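Local atomic coordinates of 7,8-dihydro-6-hydroxymethylpterin pyrophosphokinase-dihydropteroate synthase (Plasmodium falciparum, PDB entry 6JWY), a protein that probably catalyses two successive steps of folate biosynthesis, pyrophosphorylation of 6-hydroxymethyl-7,8-dihydropterin by ATP and condensation of the product with 4-aminobenzoate to 7,8-dihydropteroate. Residues E56-Y61 / E370-I375; S480-N485 / N502-C507; S525-H530 / R571-I576. The protein carries 1 engineered substitution. All coordinates share one frame; numbering follows the deposited sequence.

Contact 1: E56-Y61 / E370-I375; sequences ETVPEY and ENNKRI. With PH2 (2-amino-6-hydroxymethyl-7,8-dihydro-3H-pteridin-4-one), chain D.
Glu56 and Lys373 face each other as an antiparallel hydrogen-bonded pair and exchange two backbone bonds, Glu56 N to Lys373 O and Lys373 N to Glu56 O, each 3.0 Å long. Next to this pair the amide of Asn372 continues the pairing by side chain: its OD1 takes the N-H of Val58 at 3.0 Å, the donor tilted 32° from the carbonyl plane. CG of Asn372 lies beside its own backbone N (chi1 -57°), which swings OD1 across Thr57, 3.4 Å from Thr57 CB, while ND2 is held by the carbonyl of Ile368. This is the tight part, where Glu56 O also receives the CA-H of Asn372.

Towards Asn371 the contact slackens. Val58 touches it by CG2 alone, 3.8 Å from Asn371 CB, and the exposed Asn371 amide leads off from the partner segment. A water donates to Glu56 OE1 and, weakly, to Asn371 O. Glu56 and Lys373 run side by side without pairing charges: OE2 of Glu56 goes to the hydroxyls of Tyr164 and Tyr384, and NZ of Lys373 to Glu387.

Thr57 OG1, also hydrogen-bonded to Asn165 OD1, and Val58 O both accept from the pterin amine N6, at 2.9 Å from OG1, and Glu60 N donates to ring atom N5, so the strand end and the loop after it form one wall of the pterin pocket of the pyrophosphokinase half. Strand 46-57 lies between strands 163-172 and 373-376 in the antiparallel sheet, and helix 327-336 packs on Thr57 and Asn372.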
loop_
_atom_site.group_PDB
_atom_site.type_symbol
_atom_site.label_atom_id
_atom_site.label_comp_id
_atom_site.label_asym_id
_atom_site.label_seq_id
_atom_site.Cartn_x
_atom_site.Cartn_y
_atom_site.Cartn_z
ATOM N N GLU A 56 22.133 -3.009 -11.548
ATOM C CA GLU A 56 22.536 -4.375 -11.268
ATOM C C GLU A 56 21.830 -5.297 -12.261
ATOM O O GLU A 56 20.597 -5.383 -12.269
ATOM C CB GLU A 56 22.132 -4.772 -9.855
ATOM C CG GLU A 56 22.700 -6.125 -9.465
ATOM C CD GLU A 56 22.462 -6.419 -8.003
ATOM O OE1 GLU A 56 21.320 -6.767 -7.681
ATOM O OE2 GLU A 56 23.396 -6.257 -7.203
ATOM N N THR A 57 22.616 -5.961 -13.116
ATOM C CA THR A 57 21.981 -6.729 -14.178
ATOM C C THR A 57 22.391 -8.199 -14.153
ATOM O O THR A 57 23.517 -8.544 -13.786
ATOM C CB THR A 57 22.232 -6.096 -15.546
ATOM O OG1 THR A 57 23.655 -6.041 -15.684
ATOM C CG2 THR A 57 21.620 -4.717 -15.653
ATOM N N VAL A 58 21.431 -9.049 -14.534
ATOM C CA VAL A 58 21.628 -10.478 -14.719
ATOM C C VAL A 58 22.563 -10.668 -15.908
ATOM O O VAL A 58 22.357 -10.066 -16.959
ATOM C CB VAL A 58 20.283 -11.209 -14.926
ATOM C CG1 VAL A 58 20.419 -12.529 -15.674
ATOM C CG2 VAL A 58 19.570 -11.429 -13.604
ATOM N N PRO A 59 23.638 -11.474 -15.754
ATOM C CA PRO A 59 24.535 -11.790 -16.866
ATOM C C PRO A 59 23.789 -12.284 -18.098
ATOM O O PRO A 59 22.839 -13.063 -17.986
ATOM C CB PRO A 59 25.405 -12.891 -16.256
ATOM C CG PRO A 59 25.519 -12.451 -14.819
ATOM C CD PRO A 59 24.095 -12.062 -14.483
ATOM N N GLU A 60 24.231 -11.776 -19.253
ATOM C CA GLU A 60 23.710 -12.145 -20.554
ATOM C C GLU A 60 24.871 -12.590 -21.440
ATOM O O GLU A 60 25.243 -11.898 -22.388
ATOM C CB GLU A 60 22.971 -10.957 -21.179
ATOM C CG GLU A 60 21.519 -10.842 -20.761
ATOM C CD GLU A 60 20.767 -9.708 -21.441
ATOM O OE1 GLU A 60 20.978 -8.533 -21.028
ATOM O OE2 GLU A 60 19.970 -10.000 -22.386
ATOM N N TYR A 61 25.441 -13.756 -21.122
ATOM C CA TYR A 61 26.466 -14.371 -21.951
ATOM C C TYR A 61 25.830 -15.007 -23.194
ATOM O O TYR A 61 26.360 -14.871 -24.298
ATOM C CB TYR A 61 27.296 -15.350 -21.119
ATOM C CG TYR A 61 28.148 -14.715 -20.050
ATOM C CD1 TYR A 61 29.294 -14.004 -20.386
ATOM C CD2 TYR A 61 27.839 -14.844 -18.699
ATOM C CE1 TYR A 61 30.107 -13.426 -19.418
ATOM C CE2 TYR A 61 28.638 -14.267 -17.718
ATOM C CZ TYR A 61 29.773 -13.552 -18.079
ATOM O OH TYR A 61 30.585 -12.974 -17.143
ATOM N N GLU A 370 12.490 -7.654 -12.526
ATOM C CA GLU A 370 12.614 -8.052 -11.128
ATOM C C GLU A 370 14.077 -8.152 -10.694
ATOM O O GLU A 370 14.404 -7.805 -9.564
ATOM C CB GLU A 370 11.891 -9.376 -10.849
ATOM C CG GLU A 370 10.375 -9.311 -11.025
ATOM C CD GLU A 370 9.547 -10.411 -10.362
ATOM O OE1 GLU A 370 9.900 -11.609 -10.505
ATOM O OE2 GLU A 370 8.540 -10.067 -9.700
ATOM N N ASN A 371 14.954 -8.646 -11.573
ATOM C CA ASN A 371 16.330 -8.893 -11.170
ATOM C C ASN A 371 17.304 -7.932 -11.862
ATOM O O ASN A 371 18.520 -8.086 -11.725
ATOM C CB ASN A 371 16.708 -10.372 -11.305
ATOM C CG ASN A 371 15.919 -11.249 -10.355
ATOM O OD1 ASN A 371 16.392 -11.576 -9.268
ATOM N ND2 ASN A 371 14.698 -11.596 -10.729
ATOM N N ASN A 372 16.758 -6.945 -12.592
ATOM C CA ASN A 372 17.543 -5.869 -13.178
ATOM C C ASN A 372 17.125 -4.567 -12.510
ATOM O O ASN A 372 16.117 -3.970 -12.881
ATOM C CB ASN A 372 17.440 -5.827 -14.708
ATOM C CG ASN A 372 17.865 -7.127 -15.359
ATOM O OD1 ASN A 372 19.058 -7.402 -15.499
ATOM N ND2 ASN A 372 16.894 -7.937 -15.755
ATOM N N LYS A 373 17.942 -4.140 -11.545
ATOM C CA LYS A 373 17.575 -3.158 -10.540
ATOM C C LYS A 373 18.224 -1.809 -10.835
ATOM O O LYS A 373 19.427 -1.724 -11.128
ATOM C CB LYS A 373 18.013 -3.664 -9.164
ATOM C CG LYS A 373 17.042 -4.644 -8.523
ATOM C CD LYS A 373 17.576 -5.311 -7.284
ATOM C CE LYS A 373 16.563 -6.245 -6.645
ATOM N NZ LYS A 373 17.059 -6.742 -5.337
ATOM N N ARG A 374 17.408 -0.755 -10.722
ATOM C CA ARG A 374 17.914 0.599 -10.821
ATOM C C ARG A 374 18.599 0.976 -9.514
ATOM O O ARG A 374 18.090 0.734 -8.439
ATOM C CB ARG A 374 16.781 1.573 -11.145
ATOM C CG ARG A 374 17.205 3.032 -11.218
ATOM C CD ARG A 374 16.007 3.777 -11.781
ATOM N NE ARG A 374 15.922 3.424 -13.184
ATOM C CZ ARG A 374 14.820 3.404 -13.910
ATOM N NH1 ARG A 374 14.900 3.034 -15.176
ATOM N NH2 ARG A 374 13.658 3.747 -13.382
ATOM N N ILE A 375 19.746 1.633 -9.623
ATOM C CA ILE A 375 20.483 2.090 -8.456
ATOM C C ILE A 375 20.599 3.616 -8.490
ATOM O O ILE A 375 20.736 4.217 -9.564
ATOM C CB ILE A 375 21.865 1.418 -8.492
ATOM C CG1 ILE A 375 21.756 -0.075 -8.136
ATOM C CG2 ILE A 375 22.873 2.185 -7.645
ATOM C CD1 ILE A 375 22.912 -0.943 -8.617
HETATM N N1 PH2 D . 29.127 -8.148 -20.260
HETATM C C2 PH2 D . 29.485 -9.291 -20.864
HETATM C C3 PH2 D . 28.622 -10.512 -20.952
HETATM N N4 PH2 D . 27.340 -10.375 -20.277
HETATM N N5 PH2 D . 25.751 -9.122 -19.068
HETATM C C6 PH2 D . 25.381 -7.997 -18.462
HETATM N N6 PH2 D . 24.187 -7.904 -17.863
HETATM N N7 PH2 D . 26.201 -6.896 -18.421
HETATM C C8 PH2 D . 27.446 -6.902 -19.003
HETATM O O8 PH2 D . 28.140 -5.876 -18.924
HETATM C C9 PH2 D . 27.857 -8.089 -19.647
HETATM C C10 PH2 D . 26.974 -9.198 -19.663
HETATM C C11 PH2 D . 30.847 -9.371 -21.504
HETATM O O4 PH2 D . 31.771 -8.437 -20.976
HETATM O O HOH W 1 18.878 -7.675 -9.248
#

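Contact 2: S480-N485 / N502-C507. With CKL (4-[(2-azanyl-4-oxidanylidene-7,8-dihydro-3~{H}-pteridin-6-yl)methylamino]-~{N}-(5,6-dimethoxypyrimidin-4-yl)benzenesulfonamide), chain C.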
loop_
_atom_site.group_PDB
_atom_site.type_symbol
_atom_site.label_atom_id
_atom_site.label_comp_id
_atom_site.label_asym_id
_atom_site.label_seq_id
_atom_site.Cartn_x
_atom_site.Cartn_y
_atom_site.Cartn_z
ATOM N N SER A 480 24.246 15.738 4.537
ATOM C CA SER A 480 23.801 16.660 3.522
ATOM C C SER A 480 23.734 18.054 4.134
ATOM O O SER A 480 23.351 18.212 5.295
ATOM C CB SER A 480 22.512 16.185 2.876
ATOM O OG SER A 480 21.356 16.895 3.315
ATOM N N ILE A 481 24.145 19.043 3.339
ATOM C CA ILE A 481 24.023 20.432 3.734
ATOM C C ILE A 481 22.929 21.119 2.914
ATOM O O ILE A 481 22.967 21.147 1.685
ATOM C CB ILE A 481 25.382 21.170 3.691
ATOM C CG1 ILE A 481 25.234 22.607 4.218
ATOM C CG2 ILE A 481 26.022 21.087 2.310
ATOM C CD1 ILE A 481 26.504 23.353 4.381
ATOM N N ASP A 482 21.950 21.681 3.638
ATOM C CA ASP A 482 20.807 22.363 3.063
ATOM C C ASP A 482 21.241 23.798 2.784
ATOM O O ASP A 482 21.107 24.655 3.659
ATOM C CB ASP A 482 19.658 22.364 4.064
ATOM C CG ASP A 482 18.334 22.851 3.512
ATOM O OD1 ASP A 482 18.339 23.668 2.559
ATOM O OD2 ASP A 482 17.295 22.428 4.054
ATOM N N THR A 483 21.740 24.055 1.569
ATOM C CA THR A 483 22.260 25.366 1.225
ATOM C C THR A 483 22.024 25.661 -0.254
ATOM O O THR A 483 21.996 24.727 -1.053
ATOM C CB THR A 483 23.751 25.457 1.551
ATOM O OG1 THR A 483 24.023 26.836 1.353
ATOM C CG2 THR A 483 24.663 24.667 0.637
ATOM N N ILE A 484 21.890 26.955 -0.605
ATOM C CA ILE A 484 21.884 27.383 -2.007
ATOM C C ILE A 484 23.132 28.215 -2.312
ATOM O O ILE A 484 23.240 28.772 -3.405
ATOM C CB ILE A 484 20.623 28.173 -2.400
ATOM C CG1 ILE A 484 20.529 29.511 -1.661
ATOM C CG2 ILE A 484 19.381 27.342 -2.233
ATOM C CD1 ILE A 484 19.373 30.386 -2.110
ATOM N N ASN A 485 24.072 28.248 -1.353
ATOM C CA ASN A 485 25.154 29.217 -1.304
ATOM C C ASN A 485 26.473 28.513 -1.604
ATOM O O ASN A 485 27.030 27.797 -0.769
ATOM C CB ASN A 485 25.116 30.023 0.003
ATOM C CG ASN A 485 26.358 30.856 0.258
ATOM O OD1 ASN A 485 27.416 30.592 -0.317
ATOM N ND2 ASN A 485 26.263 31.861 1.126
ATOM N N ASN A 502 21.905 19.687 -0.648
ATOM C CA ASN A 502 20.447 19.807 -0.657
ATOM C C ASN A 502 20.141 21.247 -1.064
ATOM O O ASN A 502 20.208 22.162 -0.234
ATOM C CB ASN A 502 19.857 19.435 0.711
ATOM C CG ASN A 502 18.371 19.679 0.856
ATOM O OD1 ASN A 502 17.665 19.834 -0.132
ATOM N ND2 ASN A 502 17.870 19.723 2.079
ATOM N N ASP A 503 19.921 21.451 -2.368
ATOM C CA ASP A 503 19.780 22.782 -2.945
ATOM C C ASP A 503 18.295 23.027 -3.192
ATOM O O ASP A 503 17.727 22.527 -4.148
ATOM C CB ASP A 503 20.638 22.936 -4.201
ATOM C CG ASP A 503 20.667 24.348 -4.801
ATOM O OD1 ASP A 503 19.583 24.990 -4.885
ATOM O OD2 ASP A 503 21.783 24.798 -5.234
ATOM N N ILE A 504 17.650 23.791 -2.321
ATOM C CA ILE A 504 16.211 23.929 -2.452
ATOM C C ILE A 504 15.815 24.820 -3.634
ATOM O O ILE A 504 14.626 25.039 -3.858
ATOM C CB ILE A 504 15.617 24.463 -1.138
ATOM C CG1 ILE A 504 16.165 25.857 -0.821
ATOM C CG2 ILE A 504 15.851 23.455 -0.009
ATOM C CD1 ILE A 504 15.194 26.714 -0.080
ATOM N N SER A 505 16.780 25.353 -4.393
ATOM C CA SER A 505 16.415 26.112 -5.580
ATOM C C SER A 505 16.645 25.254 -6.830
ATOM O O SER A 505 16.500 25.716 -7.977
ATOM C CB SER A 505 17.168 27.405 -5.643
ATOM O OG SER A 505 18.443 27.210 -6.234
ATOM N N ALA A 506 17.032 23.996 -6.584
ATOM C CA ALA A 506 17.337 23.054 -7.651
ATOM C C ALA A 506 18.518 23.591 -8.464
ATOM O O ALA A 506 18.594 23.425 -9.674
ATOM C CB ALA A 506 16.095 22.716 -8.472
ATOM N N CYS A 507 19.464 24.213 -7.763
ATOM C CA CYS A 507 20.675 24.743 -8.371
ATOM C C CYS A 507 20.350 25.877 -9.353
ATOM O O CYS A 507 21.157 26.159 -10.231
ATOM C CB CYS A 507 21.459 23.620 -9.045
ATOM S SG CYS A 507 22.050 22.367 -7.866
HETATM C C2 CKL C . 14.336 19.768 1.091
HETATM C C4 CKL C . 12.167 20.173 1.941
HETATM C C5 CKL C . 12.673 21.173 2.890
HETATM C C6 CKL C . 14.130 21.384 2.809
HETATM O O24 CKL C . 4.465 25.394 5.190
HETATM S S21 CKL C . 5.324 25.511 6.349
HETATM O O23 CKL C . 4.801 24.604 7.319
HETATM N N22 CKL C . 5.380 26.949 7.104
HETATM C C25 CKL C . 4.855 28.114 6.645
HETATM C C30 CKL C . 4.938 29.245 7.448
HETATM O O31 CKL C . 5.544 29.190 8.681
HETATM C C32 CKL C . 6.909 29.586 8.842
HETATM C C29 CKL C . 4.383 30.428 6.990
HETATM O O33 CKL C . 4.443 31.565 7.766
HETATM C C34 CKL C . 3.334 32.474 7.869
HETATM N N28 CKL C . 3.791 30.449 5.768
HETATM C C27 CKL C . 3.723 29.344 5.002
HETATM N N26 CKL C . 4.242 28.185 5.431
HETATM C C18 CKL C . 6.860 25.270 5.933
HETATM C C17 CKL C . 7.774 24.939 6.935
HETATM C C16 CKL C . 9.106 24.739 6.596
HETATM C C19 CKL C . 7.288 25.428 4.604
HETATM C C20 CKL C . 8.628 25.223 4.273
HETATM C C15 CKL C . 9.538 24.854 5.272
HETATM N N14 CKL C . 10.859 24.631 4.948
HETATM C C13 CKL C . 11.814 23.737 5.619
HETATM C C8 CKL C . 12.491 22.839 4.590
HETATM C C9 CKL C . 13.954 23.074 4.544
HETATM N N10 CKL C . 14.689 22.286 3.607
HETATM N N1 CKL C . 14.909 20.668 1.933
HETATM N N7 CKL C . 11.891 21.886 3.775
HETATM O O12 CKL C . 10.945 19.901 1.923
HETATM N N3 CKL C . 13.013 19.547 1.095
HETATM N N11 CKL C . 15.094 19.108 0.196
HETATM O O HOH W 2 19.083 24.725 0.181
HETATM O O HOH W 3 22.232 27.552 -6.017
#
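Asp482 and Asn502 stand side by side on adjacent parallel strands, their side chains pointing the same way, with carboxylate and amide planes 39° apart. The backbones pair around them: Asn502 N donates to Ile481 O, and Thr483 N returns a bond to Asn502 O. Strands 478-482 and 500-503 with helix 486-494 form a beta-alpha-beta unit of the pterin-binding TIM barrel, the ligand lying at the strand ends.

Asn502 CB sits 3.9 Å from Ser480 OG and close to Ile481 O. CG is carried away from the backbone N (chi1 173°), up to the 2-amino edge of the pterin in the bound pterin-sulfa adduct. At the tip OD1 accepts from the ligand amine N11 at 2.7 Å and ND2 donates to ring atom N1 at 3.1 Å, both nearly straight, a two-point grip that reads the amine and the neighbouring ring nitrogen together. ND2 also bonds to Asp430, which helps to fix which end of the amide is which.

Asp482 OD2 takes the N-H of ligand N10 at 2.6 Å. Its other oxygen, OD1, accepts from a water that also donates to Asn502 O and accepts from Ile504 N, bridging the two segments. Ile504 lays CG2 against ligand N1, and its CG1 meets Ile484 CG2 at 3.8 Å.

At the end of the strand, Asp503 OD1 gathers three donors: Ser505 N nearly along the C-O axis, in an Asx turn, Ser505 OG on the syn lone pair, and Cys507 N from above the carboxylate plane. They hold the turn from Asp503 to Ala506 in shape.

Chemically, the strand ends offer acceptors to N10 and N11 and a donor to N1, matching the dihydropterin edge; two N-H groups and a hydroxyl gathered on OD1 would probably favour a charged Asp503.

Contact 3: S525-H530 / R571-I576. With CKL (4-[(2-azanyl-4-oxidanylidene-7,8-dihydro-3~{H}-pteridin-6-yl)methylamino]-~{N}-(5,6-dimethoxypyrimidin-4-yl)benzenesulfonamide), chain C; ACT (acetate ion), chain I.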
loop_
_atom_site.group_PDB
_atom_site.type_symbol
_atom_site.label_atom_id
_atom_site.label_comp_id
_atom_site.label_asym_id
_atom_site.label_seq_id
_atom_site.Cartn_x
_atom_site.Cartn_y
_atom_site.Cartn_z
ATOM N N SER A 525 26.466 13.832 -4.646
ATOM C CA SER A 525 25.040 13.739 -4.952
ATOM C C SER A 525 24.344 15.028 -4.520
ATOM O O SER A 525 24.866 15.773 -3.676
ATOM C CB SER A 525 24.388 12.570 -4.246
ATOM O OG SER A 525 25.011 11.346 -4.582
ATOM N N VAL A 526 23.116 15.213 -5.032
ATOM C CA VAL A 526 22.414 16.467 -4.923
ATOM C C VAL A 526 20.921 16.164 -4.894
ATOM O O VAL A 526 20.452 15.332 -5.677
ATOM C CB VAL A 526 22.786 17.309 -6.161
ATOM C CG1 VAL A 526 22.507 16.563 -7.464
ATOM C CG2 VAL A 526 22.185 18.715 -6.154
ATOM N N VAL A 527 20.192 16.879 -4.023
ATOM C CA VAL A 527 18.739 16.925 -3.975
ATOM C C VAL A 527 18.268 18.175 -4.715
ATOM O O VAL A 527 18.646 19.266 -4.335
ATOM C CB VAL A 527 18.259 17.010 -2.514
ATOM C CG1 VAL A 527 16.744 17.035 -2.399
ATOM C CG2 VAL A 527 18.817 15.876 -1.706
ATOM N N LEU A 528 17.402 18.022 -5.725
ATOM C CA LEU A 528 16.854 19.155 -6.456
ATOM C C LEU A 528 15.411 19.304 -6.013
ATOM O O LEU A 528 14.621 18.411 -6.230
ATOM C CB LEU A 528 16.845 18.805 -7.949
ATOM C CG LEU A 528 18.196 18.619 -8.638
ATOM C CD1 LEU A 528 18.005 18.256 -10.121
ATOM C CD2 LEU A 528 19.099 19.855 -8.473
ATOM N N MET A 529 15.050 20.434 -5.423
ATOM C CA MET A 529 13.697 20.598 -4.904
ATOM C C MET A 529 12.947 21.655 -5.721
ATOM O O MET A 529 13.548 22.603 -6.207
ATOM C CB MET A 529 13.746 21.032 -3.430
ATOM C CG MET A 529 12.405 20.957 -2.749
ATOM S SD MET A 529 12.341 21.966 -1.264
ATOM C CE MET A 529 12.100 23.625 -1.922
ATOM N N HIS A 530 11.626 21.502 -5.850
ATOM C CA HIS A 530 10.823 22.488 -6.555
ATOM C C HIS A 530 10.327 23.536 -5.572
ATOM O O HIS A 530 9.835 23.184 -4.491
ATOM C CB HIS A 530 9.562 21.874 -7.184
ATOM C CG HIS A 530 8.672 22.928 -7.757
ATOM N ND1 HIS A 530 7.649 23.522 -7.026
ATOM C CD2 HIS A 530 8.691 23.546 -8.961
ATOM C CE1 HIS A 530 7.051 24.433 -7.765
ATOM N NE2 HIS A 530 7.672 24.463 -8.969
ATOM N N ARG A 571 22.961 10.182 -9.152
ATOM C CA ARG A 571 23.303 10.939 -7.961
ATOM C C ARG A 571 22.332 12.085 -7.709
ATOM O O ARG A 571 22.592 12.924 -6.839
ATOM C CB ARG A 571 24.744 11.446 -8.047
ATOM C CG ARG A 571 25.756 10.363 -7.698
ATOM C CD ARG A 571 27.148 10.955 -7.596
ATOM N NE ARG A 571 28.169 9.982 -7.225
ATOM C CZ ARG A 571 28.448 9.660 -5.971
ATOM N NH1 ARG A 571 27.776 10.210 -4.976
ATOM N NH2 ARG A 571 29.376 8.763 -5.720
ATOM N N ILE A 572 21.216 12.113 -8.450
ATOM C CA ILE A 572 20.313 13.246 -8.390
ATOM C C ILE A 572 19.007 12.806 -7.763
ATOM O O ILE A 572 18.373 11.896 -8.261
ATOM C CB ILE A 572 20.109 13.830 -9.803
ATOM C CG1 ILE A 572 21.405 14.455 -10.306
ATOM C CG2 ILE A 572 18.966 14.825 -9.831
ATOM C CD1 ILE A 572 21.390 14.734 -11.774
ATOM N N LEU A 573 18.564 13.508 -6.730
ATOM C CA LEU A 573 17.322 13.164 -6.045
ATOM C C LEU A 573 16.295 14.260 -6.291
ATOM O O LEU A 573 16.658 15.448 -6.352
ATOM C CB LEU A 573 17.617 12.985 -4.553
ATOM C CG LEU A 573 18.818 12.072 -4.279
ATOM C CD1 LEU A 573 19.605 12.499 -3.056
ATOM C CD2 LEU A 573 18.399 10.612 -4.170
ATOM N N PHE A 574 15.038 13.831 -6.471
ATOM C CA PHE A 574 13.904 14.692 -6.779
ATOM C C PHE A 574 13.158 14.997 -5.480
ATOM O O PHE A 574 12.929 14.101 -4.646
ATOM C CB PHE A 574 12.891 13.973 -7.677
ATOM C CG PHE A 574 13.279 13.745 -9.114
ATOM C CD1 PHE A 574 14.360 12.922 -9.456
ATOM C CD2 PHE A 574 12.524 14.294 -10.141
ATOM C CE1 PHE A 574 14.719 12.705 -10.786
ATOM C CE2 PHE A 574 12.886 14.106 -11.464
ATOM C CZ PHE A 574 13.978 13.316 -11.786
ATOM N N ASP A 575 12.713 16.252 -5.355
ATOM C CA ASP A 575 11.922 16.663 -4.213
ATOM C C ASP A 575 10.891 17.667 -4.708
ATOM O O ASP A 575 11.240 18.704 -5.259
ATOM C CB ASP A 575 12.824 17.132 -3.064
ATOM C CG ASP A 575 12.085 17.546 -1.791
ATOM O OD1 ASP A 575 10.813 17.581 -1.810
ATOM O OD2 ASP A 575 12.790 17.888 -0.782
ATOM N N ILE A 576 9.616 17.328 -4.511
ATOM C CA ILE A 576 8.484 18.132 -4.949
ATOM C C ILE A 576 8.338 19.394 -4.105
ATOM O O ILE A 576 7.448 20.189 -4.395
ATOM C CB ILE A 576 7.205 17.298 -4.770
ATOM C CG1 ILE A 576 6.999 17.010 -3.274
ATOM C CG2 ILE A 576 7.302 16.038 -5.625
ATOM C CD1 ILE A 576 6.001 15.915 -2.939
HETATM C C2 CKL C . 14.336 19.768 1.091
HETATM C C4 CKL C . 12.167 20.173 1.941
HETATM C C5 CKL C . 12.673 21.173 2.890
HETATM C C6 CKL C . 14.130 21.384 2.809
HETATM O O24 CKL C . 4.465 25.394 5.190
HETATM S S21 CKL C . 5.324 25.511 6.349
HETATM O O23 CKL C . 4.801 24.604 7.319
HETATM N N22 CKL C . 5.380 26.949 7.104
HETATM C C25 CKL C . 4.855 28.114 6.645
HETATM C C30 CKL C . 4.938 29.245 7.448
HETATM O O31 CKL C . 5.544 29.190 8.681
HETATM C C32 CKL C . 6.909 29.586 8.842
HETATM C C29 CKL C . 4.383 30.428 6.990
HETATM O O33 CKL C . 4.443 31.565 7.766
HETATM C C34 CKL C . 3.334 32.474 7.869
HETATM N N28 CKL C . 3.791 30.449 5.768
HETATM C C27 CKL C . 3.723 29.344 5.002
HETATM N N26 CKL C . 4.242 28.185 5.431
HETATM C C18 CKL C . 6.860 25.270 5.933
HETATM C C17 CKL C . 7.774 24.939 6.935
HETATM C C16 CKL C . 9.106 24.739 6.596
HETATM C C19 CKL C . 7.288 25.428 4.604
HETATM C C20 CKL C . 8.628 25.223 4.273
HETATM C C15 CKL C . 9.538 24.854 5.272
HETATM N N14 CKL C . 10.859 24.631 4.948
HETATM C C13 CKL C . 11.814 23.737 5.619
HETATM C C8 CKL C . 12.491 22.839 4.590
HETATM C C9 CKL C . 13.954 23.074 4.544
HETATM N N10 CKL C . 14.689 22.286 3.607
HETATM N N1 CKL C . 14.909 20.668 1.933
HETATM N N7 CKL C . 11.891 21.886 3.775
HETATM O O12 CKL C . 10.945 19.901 1.923
HETATM N N3 CKL C . 13.013 19.547 1.095
HETATM N N11 CKL C . 15.094 19.108 0.196
HETATM C C ACT I . 6.359 25.838 -11.880
HETATM O O ACT I . 6.863 26.525 -10.971
HETATM O OXT ACT I . 5.313 26.158 -12.503
HETATM C CH3 ACT I . 7.076 24.551 -12.282
#
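Asp575 and Met529 lie side by side, pointing the same way, and both meet the pterin of the bound adduct. Asp575 OD2 accepts from two ligand nitrogens, N3 at 2.5 Å and N11 at 2.8 Å, while Met529 brings SD to 3.4 Å from ligand N3. The methionine chain bends at its last torsion (chi3 79°); further back, its CG packs 3.6 Å from Asp575 CG. Val527 CG1 approaches ligand N11 from two residues earlier, on the same face. Asp575 is steadied through OD1, which takes the N-H of Gly577.

Behind these side chains runs a parallel ladder of alternating backbone bonds. The bond from Leu528 N to Leu573 O, 2.8 Å, is almost straight (177°); the next one, Asp575 N to Leu528 O, is weak. These are adjacent strands of the TIM barrel that characterises the pterin-binding family, with the ligand at their C-terminal ends. On the face opposite Asp575, Val526 CG1 and Ile572 CG1 touch, and Leu528 CD1 rests on Ile572 CG2 at 3.6 Å. Val526 and Phe574, on this face, pack against helix 547-564.

Farther out, His530 NE2 donates to an acetate oxygen lying at the ring edge, in its plane, and Lys582 holds its ND1. At the other end Arg571 NH1 reaches Ser525 OG at 3.0 Å, with NE in a salt bridge to Glu35; Ser525 OG is also hydrogen-bonded to Val377 O.

From the N terminus, contact 1 comes first: 56-61 pairs with 370-375, more than 300 residues on, and closes the largest loop, adding strand 373-376 to the antiparallel sheet of the pyrophosphokinase half. Contact 2 then closes a short beta-alpha-beta unit around helix 486-494, and contact 3 a wider loop containing helix 547-564. None nests or crosses; the three follow in series. Contacts 2 and 3 touch, since strands 500-503 and 525-529 are barrel neighbours, and together they line one ligand site. Contact 1, at a separate pterin site, is about 33 Å from contact 2, centre to centre, but its nearest atoms come within about 6 Å of contact 3 without touching.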